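Local coordinates for protein cytosol aminopeptidase (Staphylococcus aureus subsp. aureus, PDB 3KZW) that probably removes amino-terminal residues from peptides as a metal-dependent leucyl aminopeptidase of the cytosol aminopeptidase family, at residues V234-Y239 with K260-T265. Numbering follows the deposited sequence.
Sequences VDVKDY and KPRLVT
With CG of Tyr239 trans to its own backbone N (chi1 -173°), the phenol ring swings across to Lys260 and Pro261; Lys260, bent at chi2 (-65°), lays its methylenes along that ring. Lys260 CB sits over one face, 3.9 Å from the centroid of the Tyr239 ring, in a CH-pi contact, while Pro261 CG approaches Tyr239 CD1 obliquely at 3.7 Å. The ammonium of Lys260 leads away to the carbonyl of Ser257. Arg262 folds back so that NH1 donates to the carbonyl O of Pro261 (3.1 Å), from above the carbonyl plane, and Asp238 CB sits loosely over the rim of one guanidinium face. Asp238 itself is the N-cap of helix 239-244, its OD1 hydrogen-bonded to Thr241 OG1.

Beyond this end the two strands pair through their backbones. Asp235 and Thr265 exchange two nearly straight bonds, each 2.8 Å between the N of one and the O of the other; Lys237 and Leu263 form the next hydrogen-bonded pair, their side chains running side by side. A water joins Asp235 O and OD2 to Thr265 OG1. On the other face Val234 CG1 meets Val264 CG1 at 3.8 Å, beneath helix 216-226. Strand 262-269 also pairs with strand 328-338, so the contact illustrates how an antiparallel strand pair, linked through helices 239-244 and 248-254, is built into the mixed central sheet of the aminopeptidase catalytic domain.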
# COMPACT_ATOMS: atom_id res chain seq x y z
N VAL A 234 4.00 -5.37 48.16
CA VAL A 234 4.15 -5.79 46.77
C VAL A 234 4.40 -7.30 46.68
O VAL A 234 5.31 -7.82 47.34
CB VAL A 234 5.29 -5.03 46.04
CG1 VAL A 234 5.38 -5.45 44.57
CG2 VAL A 234 5.08 -3.52 46.13
N ASP A 235 3.58 -7.98 45.89
CA ASP A 235 3.76 -9.40 45.61
C ASP A 235 4.04 -9.62 44.13
O ASP A 235 3.32 -9.10 43.28
CB ASP A 235 2.53 -10.21 46.04
CG ASP A 235 2.70 -11.71 45.80
OD1 ASP A 235 3.44 -12.36 46.58
OD2 ASP A 235 2.09 -12.24 44.84
N VAL A 236 5.09 -10.38 43.83
CA VAL A 236 5.47 -10.68 42.45
C VAL A 236 5.27 -12.16 42.14
O VAL A 236 5.77 -13.03 42.85
CB VAL A 236 6.93 -10.24 42.14
CG1 VAL A 236 7.34 -10.68 40.74
CG2 VAL A 236 7.08 -8.74 42.28
N LYS A 237 4.53 -12.41 41.06
CA LYS A 237 4.24 -13.75 40.60
C LYS A 237 5.12 -14.06 39.39
O LYS A 237 4.92 -13.50 38.31
CB LYS A 237 2.76 -13.83 40.23
CG LYS A 237 2.11 -15.18 40.46
CD LYS A 237 0.60 -15.04 40.65
CE LYS A 237 0.26 -14.62 42.07
NZ LYS A 237 -1.20 -14.61 42.30
N ASP A 238 6.11 -14.93 39.58
CA ASP A 238 7.05 -15.26 38.51
C ASP A 238 6.45 -16.21 37.46
O ASP A 238 5.33 -16.69 37.63
CB ASP A 238 8.40 -15.77 39.06
CG ASP A 238 8.32 -17.18 39.64
OD1 ASP A 238 7.23 -17.79 39.65
OD2 ASP A 238 9.37 -17.68 40.10
N TYR A 239 7.21 -16.46 36.40
CA TYR A 239 6.70 -17.19 35.23
C TYR A 239 6.11 -18.58 35.53
O TYR A 239 5.02 -18.89 35.07
CB TYR A 239 7.77 -17.27 34.13
CG TYR A 239 7.28 -17.85 32.82
CD1 TYR A 239 6.15 -17.34 32.18
CD2 TYR A 239 7.96 -18.90 32.21
CE1 TYR A 239 5.70 -17.87 30.98
CE2 TYR A 239 7.52 -19.44 31.00
CZ TYR A 239 6.39 -18.92 30.39
OH TYR A 239 5.95 -19.44 29.20
N LYS A 260 10.48 -13.44 30.36
CA LYS A 260 9.14 -13.97 30.59
C LYS A 260 8.24 -13.03 31.40
O LYS A 260 8.75 -12.20 32.16
CB LYS A 260 9.23 -15.34 31.27
CG LYS A 260 10.11 -16.36 30.55
CD LYS A 260 9.57 -16.74 29.18
CE LYS A 260 10.58 -17.56 28.41
NZ LYS A 260 10.21 -17.70 26.98
N PRO A 261 6.91 -13.16 31.25
CA PRO A 261 5.93 -12.28 31.90
C PRO A 261 5.94 -12.34 33.43
O PRO A 261 6.47 -13.28 34.02
CB PRO A 261 4.58 -12.78 31.36
CG PRO A 261 4.84 -14.17 30.91
CD PRO A 261 6.23 -14.15 30.38
N ARG A 262 5.36 -11.31 34.05
CA ARG A 262 5.22 -11.22 35.50
C ARG A 262 3.84 -10.67 35.84
O ARG A 262 3.26 -9.91 35.05
CB ARG A 262 6.29 -10.30 36.10
CG ARG A 262 7.73 -10.77 35.96
CD ARG A 262 8.04 -11.92 36.90
NE ARG A 262 9.47 -12.24 36.91
CZ ARG A 262 10.07 -13.08 36.08
NH1 ARG A 262 9.38 -13.70 35.14
NH2 ARG A 262 11.37 -13.30 36.18
N LEU A 263 3.32 -11.06 37.00
CA LEU A 263 2.13 -10.42 37.55
C LEU A 263 2.48 -9.76 38.87
O LEU A 263 2.97 -10.42 39.79
CB LEU A 263 0.98 -11.42 37.74
CG LEU A 263 -0.37 -10.77 38.10
CD1 LEU A 263 -1.18 -10.47 36.85
CD2 LEU A 263 -1.16 -11.65 39.04
N VAL A 264 2.24 -8.45 38.95
CA VAL A 264 2.57 -7.67 40.14
C VAL A 264 1.29 -7.26 40.88
O VAL A 264 0.41 -6.62 40.30
CB VAL A 264 3.41 -6.42 39.79
CG1 VAL A 264 3.84 -5.68 41.05
CG2 VAL A 264 4.63 -6.81 38.97
N THR A 265 1.20 -7.65 42.14
CA THR A 265 0.08 -7.26 43.00
C THR A 265 0.56 -6.23 44.01
O THR A 265 1.53 -6.45 44.73
CB THR A 265 -0.54 -8.48 43.73
OG1 THR A 265 -0.76 -9.54 42.80
CG2 THR A 265 -1.86 -8.10 44.38
O HOH W 1 1.27 -11.30 42.38